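Local atomic coordinates of alpha-glucosidase YIHQ (Escherichia coli, PDB entry 5AEG), a protein that hydrolyses sulfoquinovosyl diacylglycerides, the plant sulfolipids, and simple sulfoquinovosides such as sulfoquinovosyl glycerol, releasing sulfoquinovose for sulfoglycolysis. Residues 636-641 against 658-663. Numbering follows the deposited sequence.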
ATOM      1  N   VAL A 636       1.494  -4.009 -30.411  1.00 23.76           N
ATOM      2  CA  VAL A 636       1.292  -5.365 -30.889  1.00 23.56           C
ATOM      3  C   VAL A 636       0.602  -6.193 -29.814  1.00 24.04           C
ATOM      4  O   VAL A 636       1.115  -6.229 -28.676  1.00 19.85           O
ATOM      5  CB  VAL A 636       2.671  -6.016 -31.175  1.00 22.68           C
ATOM      6  CG1 VAL A 636       2.447  -7.387 -31.764  1.00 23.99           C
ATOM      7  CG2 VAL A 636       3.434  -5.151 -32.134  1.00 26.71           C
ATOM      8  N   HIS A 637      -0.561  -6.727 -30.124  1.00 21.67           N
ATOM      9  CA  HIS A 637      -1.274  -7.619 -29.220  1.00 22.59           C
ATOM     10  C   HIS A 637      -0.430  -8.877 -28.944  1.00 27.45           C
ATOM     11  O   HIS A 637       0.004  -9.582 -29.895  1.00 25.61           O
ATOM     12  CB  HIS A 637      -2.623  -7.920 -29.796  1.00 23.46           C
ATOM     13  CG  HIS A 637      -3.504  -8.790 -28.956  1.00 26.45           C
ATOM     14  ND1 HIS A 637      -3.851 -10.077 -29.321  1.00 27.85           N
ATOM     15  CD2 HIS A 637      -4.082  -8.577 -27.755  1.00 27.10           C
ATOM     16  CE1 HIS A 637      -4.613 -10.607 -28.388  1.00 28.92           C
ATOM     17  NE2 HIS A 637      -4.812  -9.708 -27.448  1.00 25.51           N
ATOM     18  N   ALA A 638      -0.171  -9.170 -27.656  1.00 22.84           N
ATOM     19  CA  ALA A 638       0.768 -10.230 -27.281  1.00 23.06           C
ATOM     20  C   ALA A 638       0.400 -11.613 -27.842  1.00 21.65           C
ATOM     21  O   ALA A 638       1.295 -12.413 -28.098  1.00 24.82           O
ATOM     22  CB  ALA A 638       0.851 -10.393 -25.767  1.00 23.37           C
ATOM     23  N   TRP A 639      -0.877 -11.906 -27.971  1.00 20.25           N
ATOM     24  CA  TRP A 639      -1.288 -13.307 -28.195  1.00 21.79           C
ATOM     25  C   TRP A 639      -1.490 -13.589 -29.695  1.00 25.88           C
ATOM     26  O   TRP A 639      -1.455 -14.751 -30.111  1.00 24.33           O
ATOM     27  CB  TRP A 639      -2.513 -13.784 -27.394  1.00 23.70           C
ATOM     28  CG  TRP A 639      -2.309 -13.329 -25.947  1.00 21.99           C
ATOM     29  CD1 TRP A 639      -3.009 -12.370 -25.289  1.00 21.04           C
ATOM     30  CD2 TRP A 639      -1.294 -13.772 -25.060  1.00 22.92           C
ATOM     31  NE1 TRP A 639      -2.488 -12.169 -24.051  1.00 21.31           N
ATOM     32  CE2 TRP A 639      -1.400 -12.977 -23.879  1.00 21.27           C
ATOM     33  CE3 TRP A 639      -0.294 -14.713 -25.139  1.00 22.41           C
ATOM     34  CZ2 TRP A 639      -0.591 -13.180 -22.769  1.00 23.60           C
ATOM     35  CZ3 TRP A 639       0.547 -14.894 -24.051  1.00 24.73           C
ATOM     36  CH2 TRP A 639       0.359 -14.124 -22.838  1.00 23.34           C
ATOM     37  N   THR A 640      -1.779 -12.550 -30.466  1.00 26.89           N
ATOM     38  CA  THR A 640      -2.058 -12.693 -31.946  1.00 29.31           C
ATOM     39  C   THR A 640      -1.030 -12.020 -32.846  1.00 31.03           C
ATOM     40  O   THR A 640      -0.939 -12.347 -34.030  1.00 31.59           O
ATOM     41  CB  THR A 640      -3.441 -12.159 -32.304  1.00 28.34           C
ATOM     42  OG1 THR A 640      -3.506 -10.735 -32.012  1.00 29.72           O
ATOM     43  CG2 THR A 640      -4.495 -12.888 -31.511  1.00 28.58           C
ATOM     44  N   GLY A 641      -0.230 -11.108 -32.313  1.00 23.69           N
ATOM     45  CA  GLY A 641       0.566 -10.236 -33.113  1.00 26.47           C
ATOM     46  C   GLY A 641      -0.141  -9.198 -33.970  1.00 22.77           C
ATOM     47  O   GLY A 641       0.537  -8.470 -34.707  1.00 26.93           O
ATOM     48  N   PRO A 658      -4.945 -12.486 -21.835  1.00 23.42           N
ATOM     49  CA  PRO A 658      -5.391 -11.217 -21.227  1.00 23.84           C
ATOM     50  C   PRO A 658      -5.053 -10.049 -22.180  1.00 21.57           C
ATOM     51  O   PRO A 658      -4.203 -10.192 -23.066  1.00 21.73           O
ATOM     52  CB  PRO A 658      -4.545 -11.081 -20.005  1.00 20.34           C
ATOM     53  CG  PRO A 658      -3.386 -12.010 -20.169  1.00 21.67           C
ATOM     54  CD  PRO A 658      -3.970 -13.145 -21.001  1.00 21.76           C
ATOM     55  N   PRO A 659      -5.691  -8.913 -21.976  1.00 22.69           N
ATOM     56  CA  PRO A 659      -5.451  -7.791 -22.940  1.00 21.48           C
ATOM     57  C   PRO A 659      -4.138  -7.117 -22.645  1.00 21.78           C
ATOM     58  O   PRO A 659      -4.057  -6.311 -21.672  1.00 21.89           O
ATOM     59  CB  PRO A 659      -6.642  -6.877 -22.709  1.00 21.50           C
ATOM     60  CG  PRO A 659      -7.672  -7.724 -22.005  1.00 23.03           C
ATOM     61  CD  PRO A 659      -6.839  -8.612 -21.109  1.00 24.10           C
ATOM     62  N   VAL A 660      -3.093  -7.587 -23.357  1.00 18.66           N
ATOM     63  CA  VAL A 660      -1.729  -7.222 -23.144  1.00 18.54           C
ATOM     64  C   VAL A 660      -1.166  -6.837 -24.515  1.00 20.97           C
ATOM     65  O   VAL A 660      -1.302  -7.604 -25.463  1.00 20.57           O
ATOM     66  CB  VAL A 660      -0.888  -8.383 -22.545  1.00 21.42           C
ATOM     67  CG1 VAL A 660       0.585  -8.035 -22.504  1.00 22.11           C
ATOM     68  CG2 VAL A 660      -1.366  -8.744 -21.097  1.00 21.84           C
ATOM     69  N   PHE A 661      -0.536  -5.670 -24.600  1.00 18.97           N
ATOM     70  CA  PHE A 661       0.042  -5.211 -25.837  1.00 20.79           C
ATOM     71  C   PHE A 661       1.455  -4.778 -25.579  1.00 21.52           C
ATOM     72  O   PHE A 661       1.796  -4.382 -24.457  1.00 21.71           O
ATOM     73  CB  PHE A 661      -0.781  -4.026 -26.379  1.00 21.77           C
ATOM     74  CG  PHE A 661      -2.204  -4.295 -26.564  1.00 20.79           C
ATOM     75  CD1 PHE A 661      -3.057  -4.362 -25.475  1.00 21.14           C
ATOM     76  CD2 PHE A 661      -2.733  -4.440 -27.847  1.00 23.49           C
ATOM     77  CE1 PHE A 661      -4.395  -4.625 -25.673  1.00 22.28           C
ATOM     78  CE2 PHE A 661      -4.051  -4.654 -28.039  1.00 20.43           C
ATOM     79  CZ  PHE A 661      -4.891  -4.775 -26.952  1.00 24.97           C
ATOM     80  N   TYR A 662       2.328  -4.911 -26.541  1.00 19.63           N
ATOM     81  CA  TYR A 662       3.659  -4.413 -26.415  1.00 19.70           C
ATOM     82  C   TYR A 662       4.095  -3.496 -27.587  1.00 20.76           C
ATOM     83  O   TYR A 662       3.516  -3.554 -28.679  1.00 21.73           O
ATOM     84  CB  TYR A 662       4.678  -5.522 -26.206  1.00 21.64           C
ATOM     85  CG  TYR A 662       4.940  -6.437 -27.440  1.00 23.03           C
ATOM     86  CD1 TYR A 662       5.856  -6.100 -28.422  1.00 27.80           C
ATOM     87  CD2 TYR A 662       4.213  -7.585 -27.620  1.00 23.88           C
ATOM     88  CE1 TYR A 662       6.090  -6.925 -29.552  1.00 24.99           C
ATOM     89  CE2 TYR A 662       4.418  -8.431 -28.756  1.00 26.30           C
ATOM     90  CZ  TYR A 662       5.394  -8.120 -29.682  1.00 27.14           C
ATOM     91  OH  TYR A 662       5.541  -8.990 -30.782  1.00 26.09           O
ATOM     92  N   ARG A 663       5.092  -2.682 -27.296  1.00 24.11           N
ATOM     93  CA  ARG A 663       5.584  -1.652 -28.247  1.00 24.98           C
ATOM     94  C   ARG A 663       6.466  -2.435 -29.309  1.00 22.58           C
ATOM     95  O   ARG A 663       7.469  -3.044 -28.976  1.00 25.08           O
ATOM     96  CB  ARG A 663       6.441  -0.588 -27.536  1.00 26.00           C
ATOM     97  CG  ARG A 663       5.630   0.363 -26.647  1.00 28.54           C
ATOM     98  CD  ARG A 663       6.474   1.449 -26.026  1.00 32.03           C
ATOM     99  NE  ARG A 663       7.099   2.252 -27.059  1.00 35.24           N
ATOM    100  CZ  ARG A 663       8.396   2.323 -27.315  1.00 36.00           C
ATOM    101  NH1 ARG A 663       9.312   1.598 -26.643  1.00 34.16           N
ATOM    102  NH2 ARG A 663       8.773   3.112 -28.350  1.00 36.06           N
TER
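The ring of Y662 carries V636 on one face: the valine CB sits 3.8 Å from the ring centroid, only 14° off the normal, in a CH-pi contact, while CA of A638 meets the ring's edge. CD2 of H637 rests over one face of F661, offset toward the rim, the two ring planes oblique, neither stacked nor edge-to-face. The W639 ring takes the A638 methyl over the centre of one face, 3.9 Å above its plane, and P658 O at its edge. These rings flank an antiparallel strand pair in the C-terminal beta domain of a family 31 glycoside hydrolase, away from the active site. V636 and Y662 form the hydrogen-bonded pair, with V636 N to Y662 O at 2.7 Å and the return bond from Y662 N. Y662 CG stands between the backbone N and the carbonyl carbon (chi1 70°), which brings the ring alongside V636. On the other side of the sheet lies the non-hydrogen-bonded pair H637–F661. An apolar ring suits position 661, where F661 also touches L628 and L630 of strand 625-630; histidine suits the start of the turn, its ND1 hydrogen-bonded to T640 OG1. Beyond the strand, A638 N still reaches V660 O at 2.9 Å, nearly straight at 173°. Tryptophan suits the turn by pairing apolar surface, its NE1–CZ2 side touching P658 CD, with one donor: NE1 meets P658 O at 2.8 Å, on a lone pair and in the indole plane.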